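PDB 3ELG: uncharacterized periplasmic protein from Bacteroides vulgatus ATCC 8482, which is of unknown function but has a BLIP-like fold and belongs to a putative beta-lactamase-inhibitor-like, PepSY-like family. Local coordinates for residues 93-98 against 107-112; 23-28 against 47-52. One frame throughout, in Å; residues are numbered along the deposited sequence. Where two conformers were deposited one is given.

Interaction 1 of 2, residues 93-98 against 107-112; sequences HKTVKI and LTLENG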
loop_
_atom_site.group_PDB
_atom_site.type_symbol
_atom_site.label_atom_id
_atom_site.label_comp_id
_atom_site.label_asym_id
_atom_site.label_seq_id
_atom_site.Cartn_x
_atom_site.Cartn_y
_atom_site.Cartn_z
ATOM N N HIS A 93 2.837 18.704 -1.543
ATOM C CA HIS A 93 3.364 17.454 -2.152
ATOM C C HIS A 93 2.335 16.354 -2.028
ATOM O O HIS A 93 1.590 16.325 -1.082
ATOM C CB HIS A 93 4.671 17.005 -1.514
ATOM C CG HIS A 93 5.854 17.815 -1.943
ATOM N ND1 HIS A 93 5.755 19.148 -2.288
ATOM C CD2 HIS A 93 7.162 17.488 -2.077
ATOM C CE1 HIS A 93 6.948 19.608 -2.619
ATOM N NE2 HIS A 93 7.819 18.620 -2.501
ATOM N N LYS A 94 2.298 15.483 -3.023
ATOM C CA LYS A 94 1.366 14.342 -3.016
ATOM C C LYS A 94 2.062 13.131 -2.486
ATOM O O LYS A 94 3.131 12.813 -2.966
ATOM C CB LYS A 94 1.008 13.893 -4.434
ATOM C CG LYS A 94 -0.228 14.427 -5.082
ATOM C CD LYS A 94 -0.244 13.833 -6.483
ATOM C CE LYS A 94 -1.312 14.417 -7.337
ATOM N NZ LYS A 94 -1.537 13.542 -8.536
ATOM N N THR A 95 1.433 12.409 -1.560
ATOM C CA THR A 95 1.880 11.045 -1.250
ATOM C C THR A 95 1.267 10.079 -2.248
ATOM O O THR A 95 0.063 9.894 -2.289
ATOM C CB THR A 95 1.469 10.588 0.196
ATOM O OG1 THR A 95 2.137 11.441 1.135
ATOM C CG2 THR A 95 1.825 9.121 0.466
ATOM N N VAL A 96 2.127 9.435 -3.001
ATOM C CA VAL A 96 1.672 8.562 -4.110
ATOM C C VAL A 96 1.788 7.089 -3.768
ATOM O O VAL A 96 1.209 6.227 -4.465
ATOM C CB VAL A 96 2.404 8.867 -5.455
ATOM C CG1 VAL A 96 2.131 10.348 -5.891
ATOM C CG2 VAL A 96 3.888 8.510 -5.408
ATOM N N LYS A 97 2.481 6.803 -2.664
ATOM C CA LYS A 97 2.702 5.429 -2.204
ATOM C C LYS A 97 2.871 5.422 -0.694
ATOM O O LYS A 97 3.521 6.282 -0.121
ATOM C CB LYS A 97 3.903 4.788 -2.900
ATOM C CG LYS A 97 4.240 3.383 -2.442
ATOM C CD LYS A 97 5.302 2.735 -3.306
ATOM C CE LYS A 97 6.691 3.277 -3.011
ATOM N NZ LYS A 97 7.738 2.625 -3.890
ATOM N N ILE A 98 2.228 4.458 -0.057
ATOM C CA ILE A 98 2.423 4.246 1.379
ATOM C C ILE A 98 2.640 2.771 1.627
ATOM O O ILE A 98 2.002 1.904 1.035
ATOM C CB ILE A 98 1.244 4.810 2.227
ATOM C CG1 ILE A 98 1.503 4.716 3.753
ATOM C CG2 ILE A 98 -0.093 4.123 1.871
ATOM C CD1 ILE A 98 0.526 5.484 4.647
ATOM N N LEU A 107 6.147 6.852 3.529
ATOM C CA LEU A 107 5.383 7.569 2.524
ATOM C C LEU A 107 6.272 8.098 1.433
ATOM O O LEU A 107 7.228 8.787 1.685
ATOM C CB LEU A 107 4.640 8.734 3.136
ATOM C CG LEU A 107 3.395 8.423 4.007
ATOM C CD1 LEU A 107 3.637 7.609 5.260
ATOM C CD2 LEU A 107 2.639 9.693 4.307
ATOM N N THR A 108 5.925 7.767 0.190
ATOM C CA THR A 108 6.715 8.186 -0.956
ATOM C C THR A 108 6.008 9.283 -1.717
ATOM O O THR A 108 4.824 9.195 -2.074
ATOM C CB THR A 108 7.046 7.039 -1.919
ATOM O OG1 THR A 108 7.621 5.963 -1.188
ATOM C CG2 THR A 108 8.047 7.533 -2.972
ATOM N N LEU A 109 6.737 10.366 -1.926
ATOM C CA LEU A 109 6.172 11.527 -2.610
ATOM C C LEU A 109 6.352 11.384 -4.122
ATOM O O LEU A 109 7.111 10.535 -4.618
ATOM C CB LEU A 109 6.805 12.847 -2.141
ATOM C CG LEU A 109 6.807 13.013 -0.615
ATOM C CD1 LEU A 109 7.380 14.368 -0.167
ATOM C CD2 LEU A 109 5.386 12.835 -0.051
ATOM N N GLU A 110 5.677 12.280 -4.807
ATOM C CA GLU A 110 5.668 12.281 -6.270
ATOM C C GLU A 110 7.087 12.418 -6.814
ATOM O O GLU A 110 7.402 11.912 -7.892
ATOM C CB GLU A 110 4.801 13.423 -6.820
ATOM C CG GLU A 110 5.506 14.768 -6.760
ATOM C CD GLU A 110 5.560 15.366 -5.358
ATOM O OE1 GLU A 110 4.472 15.660 -4.795
ATOM O OE2 GLU A 110 6.692 15.534 -4.831
ATOM N N ASN A 111 7.919 13.148 -6.072
ATOM C CA ASN A 111 9.327 13.384 -6.455
ATOM C C ASN A 111 10.282 12.266 -6.043
ATOM O O ASN A 111 11.490 12.314 -6.272
ATOM C CB ASN A 111 9.813 14.755 -5.962
ATOM C CG ASN A 111 10.092 14.788 -4.465
ATOM O OD1 ASN A 111 9.690 13.898 -3.728
ATOM N ND2 ASN A 111 10.786 15.824 -4.012
ATOM N N GLY A 112 9.715 11.236 -5.442
ATOM C CA GLY A 112 10.463 10.076 -5.050
ATOM C C GLY A 112 11.080 10.100 -3.661
ATOM O O GLY A 112 11.726 9.152 -3.230
HETATM O O HOH W 1 6.304 4.362 0.344
HETATM O O HOH W 2 9.689 4.560 -2.070
#
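Glu110 leaves strand 104-109 and folds back toward His93 and Lys94, the loop residues before strand 95-101. Its CB lies 4.2 Å from Val96 CG1; CG takes the crowded position between backbone N and carbonyl carbon, and the chain bends at chi2, turning the carboxylate back. CD lies 4.0 Å from Lys94 N. OE1 accepts the Lys94 N-H at 2.8 Å, nearly along its C-O axis, with 161° at the hydrogen. OE2 approaches His93 CD2 to 3.4 Å, the carboxylate plane standing 83° to the imidazole, and is bonded by Asn111 N of its own segment, from above the carboxylate plane. Strands 95-101 and 104-109 form an antiparallel beta hairpin with a classic bulge: Val96 and Lys97 both face Thr108, whose O receives Val96 N at 2.9 Å and, weakly, Lys97 N. Within the bulge, the Thr108 N-H is returned to Lys97 O at 2.8 Å, almost straight at 175°. On one face Leu107 and Ile98 lie side by side, CD1 to CD1 at 3.8 Å, and Leu107 also packs on Met86 of helix 80-89. On the other face Lys97 bends at chi3, laying CE 3.4 Å from Thr108 OG1, while a water bridges that hydroxyl and, weakly, Lys97 NZ.

Interaction 2 of 2, residues 23-28 against 47-52; sequences KHFSQT and VKLADG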
loop_
_atom_site.group_PDB
_atom_site.type_symbol
_atom_site.label_atom_id
_atom_site.label_comp_id
_atom_site.label_asym_id
_atom_site.label_seq_id
_atom_site.Cartn_x
_atom_site.Cartn_y
_atom_site.Cartn_z
ATOM N N LYS A 23 -14.078 -1.119 -1.789
ATOM C CA LYS A 23 -14.465 0.061 -1.038
ATOM C C LYS A 23 -13.687 1.269 -1.528
ATOM O O LYS A 23 -14.250 2.352 -1.752
ATOM C CB LYS A 23 -14.290 -0.164 0.476
ATOM C CG LYS A 23 -14.604 1.037 1.322
ATOM C CD LYS A 23 -14.582 0.683 2.808
ATOM C CE LYS A 23 -14.974 1.863 3.674
ATOM N NZ LYS A 23 -14.893 1.534 5.144
ATOM N N HIS A 24 -12.381 1.084 -1.697
ATOM C CA HIS A 24 -11.474 2.194 -1.848
ATOM C C HIS A 24 -10.963 2.465 -3.259
ATOM O O HIS A 24 -10.411 3.555 -3.512
ATOM C CB HIS A 24 -10.308 2.049 -0.921
ATOM C CG HIS A 24 -10.677 2.134 0.516
ATOM N ND1 HIS A 24 -11.110 3.313 1.097
ATOM C CD2 HIS A 24 -10.760 1.183 1.473
ATOM C CE1 HIS A 24 -11.432 3.075 2.355
ATOM N NE2 HIS A 24 -11.206 1.799 2.613
ATOM N N PHE A 25 -11.152 1.477 -4.140
ATOM C CA PHE A 25 -10.701 1.493 -5.542
ATOM C C PHE A 25 -11.796 1.047 -6.499
ATOM O O PHE A 25 -11.591 0.280 -7.459
ATOM C CB PHE A 25 -9.386 0.666 -5.692
ATOM C CG PHE A 25 -8.262 1.220 -4.868
ATOM C CD1 PHE A 25 -7.538 2.301 -5.307
ATOM C CD2 PHE A 25 -7.997 0.728 -3.609
ATOM C CE1 PHE A 25 -6.562 2.849 -4.557
ATOM C CE2 PHE A 25 -7.014 1.291 -2.802
ATOM C CZ PHE A 25 -6.277 2.340 -3.278
ATOM N N SER A 26 -13.007 1.545 -6.244
ATOM C CA SER A 26 -14.159 1.145 -7.040
ATOM C C SER A 26 -14.103 1.725 -8.451
ATOM O O SER A 26 -14.892 1.352 -9.298
ATOM C CB SER A 26 -15.471 1.586 -6.388
ATOM O OG SER A 26 -15.476 2.993 -6.198
ATOM N N GLN A 27 -13.208 2.676 -8.657
ATOM C CA GLN A 27 -13.002 3.234 -10.005
ATOM C C GLN A 27 -12.299 2.254 -10.947
ATOM O O GLN A 27 -12.271 2.441 -12.146
ATOM C CB GLN A 27 -12.197 4.540 -9.959
ATOM C CG GLN A 27 -10.696 4.339 -9.821
ATOM C CD GLN A 27 -10.232 4.197 -8.379
ATOM O OE1 GLN A 27 -11.049 3.979 -7.475
ATOM N NE2 GLN A 27 -8.920 4.343 -8.156
ATOM N N THR A 28 -11.754 1.183 -10.394
ATOM C CA THR A 28 -11.082 0.210 -11.232
ATOM C C THR A 28 -11.393 -1.234 -10.762
ATOM O O THR A 28 -12.349 -1.482 -10.014
ATOM C CB THR A 28 -9.540 0.559 -11.331
ATOM O OG1 THR A 28 -8.892 -0.282 -12.304
ATOM C CG2 THR A 28 -8.837 0.495 -9.942
ATOM N N VAL A 47 -1.212 -7.292 -5.952
ATOM C CA VAL A 47 -2.334 -7.090 -6.862
ATOM C C VAL A 47 -2.133 -5.913 -7.767
ATOM O O VAL A 47 -1.841 -4.835 -7.317
ATOM C CB VAL A 47 -3.631 -6.858 -6.025
ATOM C CG1 VAL A 47 -4.827 -6.672 -6.949
ATOM C CG2 VAL A 47 -3.843 -8.018 -5.009
ATOM N N LYS A 48 -2.283 -6.138 -9.068
ATOM C CA LYS A 48 -2.284 -5.069 -10.047
ATOM C C LYS A 48 -3.721 -4.768 -10.404
ATOM O O LYS A 48 -4.511 -5.700 -10.691
ATOM C CB LYS A 48 -1.536 -5.517 -11.312
ATOM C CG LYS A 48 -1.464 -4.504 -12.405
ATOM C CD LYS A 48 -0.728 -3.279 -11.948
ATOM C CE LYS A 48 0.722 -3.264 -12.343
ATOM N NZ LYS A 48 1.192 -1.839 -12.472
ATOM N N LEU A 49 -4.075 -3.486 -10.318
ATOM C CA LEU A 49 -5.382 -3.039 -10.782
ATOM C C LEU A 49 -5.279 -2.631 -12.265
ATOM O O LEU A 49 -4.189 -2.322 -12.742
ATOM C CB LEU A 49 -5.868 -1.881 -9.935
ATOM C CG LEU A 49 -5.945 -2.176 -8.455
ATOM C CD1 LEU A 49 -6.559 -0.902 -7.699
ATOM C CD2 LEU A 49 -6.724 -3.467 -8.107
ATOM N N ALA A 50 -6.413 -2.635 -12.951
ATOM C CA ALA A 50 -6.429 -2.441 -14.398
ATOM C C ALA A 50 -5.915 -1.057 -14.787
ATOM O O ALA A 50 -5.375 -0.868 -15.877
ATOM C CB ALA A 50 -7.864 -2.693 -14.988
ATOM N N ASP A 51 -6.072 -0.105 -13.884
ATOM C CA ASP A 51 -5.580 1.256 -14.071
ATOM C C ASP A 51 -4.117 1.481 -13.698
ATOM O O ASP A 51 -3.580 2.595 -13.810
ATOM C CB ASP A 51 -6.495 2.275 -13.359
ATOM C CG ASP A 51 -6.352 2.284 -11.859
ATOM O OD1 ASP A 51 -5.619 1.443 -11.303
ATOM O OD2 ASP A 51 -7.037 3.137 -11.226
ATOM N N GLY A 52 -3.463 0.413 -13.283
ATOM C CA GLY A 52 -2.025 0.447 -13.009
ATOM C C GLY A 52 -1.665 0.526 -11.530
ATOM O O GLY A 52 -0.525 0.337 -11.133
#
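Thr28 places OG1 anti to its backbone N (chi1 -172°), which sets CG2 in the crowded position between N and the carbonyl carbon; from there hydroxyl and methyl both meet the turn 49-52. Leu49 has CG beside its own N (chi1 -57°), and its CD1 lies 3.5 Å from Thr28 CG2, tighter than usual van der Waals contact, with the two side chains crossing at about a right angle. The same CD1 reaches Phe25 CB at 3.8 Å. Phe25 is the first residue to leave helical geometry after helix 15-24, and it begins a type I turn closed by Thr28 N on Phe25 O at 3.1 Å. The second type I turn, Leu49 to Gly52, ends strand 43-49 and is closed by Gly52 N on Leu49 O at 2.9 Å. The contact therefore packs a helix-to-strand connection against a hairpin turn, and Leu49 and Phe25 both also touch Leu55 of strand 54-57. Across the two turns Asp51 N donates weakly to Thr28 OG1 at 3.2 Å, bent to 135°. The Asp51 carboxylate crosses the threonine, Asp51 OD2 lying 3.4 Å from Thr28 CG2, while OD1 accepts Ile53 N. With one weak, bent bond between the segments and the carboxylate's stronger bond made to Ile53, the chemistry implies that apolar packing around Leu49 CD1 contributes much of the fit.

In the fold
Both interactions reach one antiparallel sheet, in which neighbouring strands follow chain order. Interaction 2 closes before interaction 1 opens, so they come in series; their centres are about 18 Å apart, and their nearest atoms, about 8 Å apart, do not touch. Interaction 2 sits where helix 15-24 leads into strand 30-37 and meets the end of strand 43-49. Interaction 1 lies within the hairpin of strands 95-101 and 104-109, beside helix 80-89. Strands 54-57 and 63-67 stand between the two sites in the sheet. In the chain each helix precedes a strand hairpin, consistent with the BLIP-like fold, and the two contacts lie at different parts of the sheet.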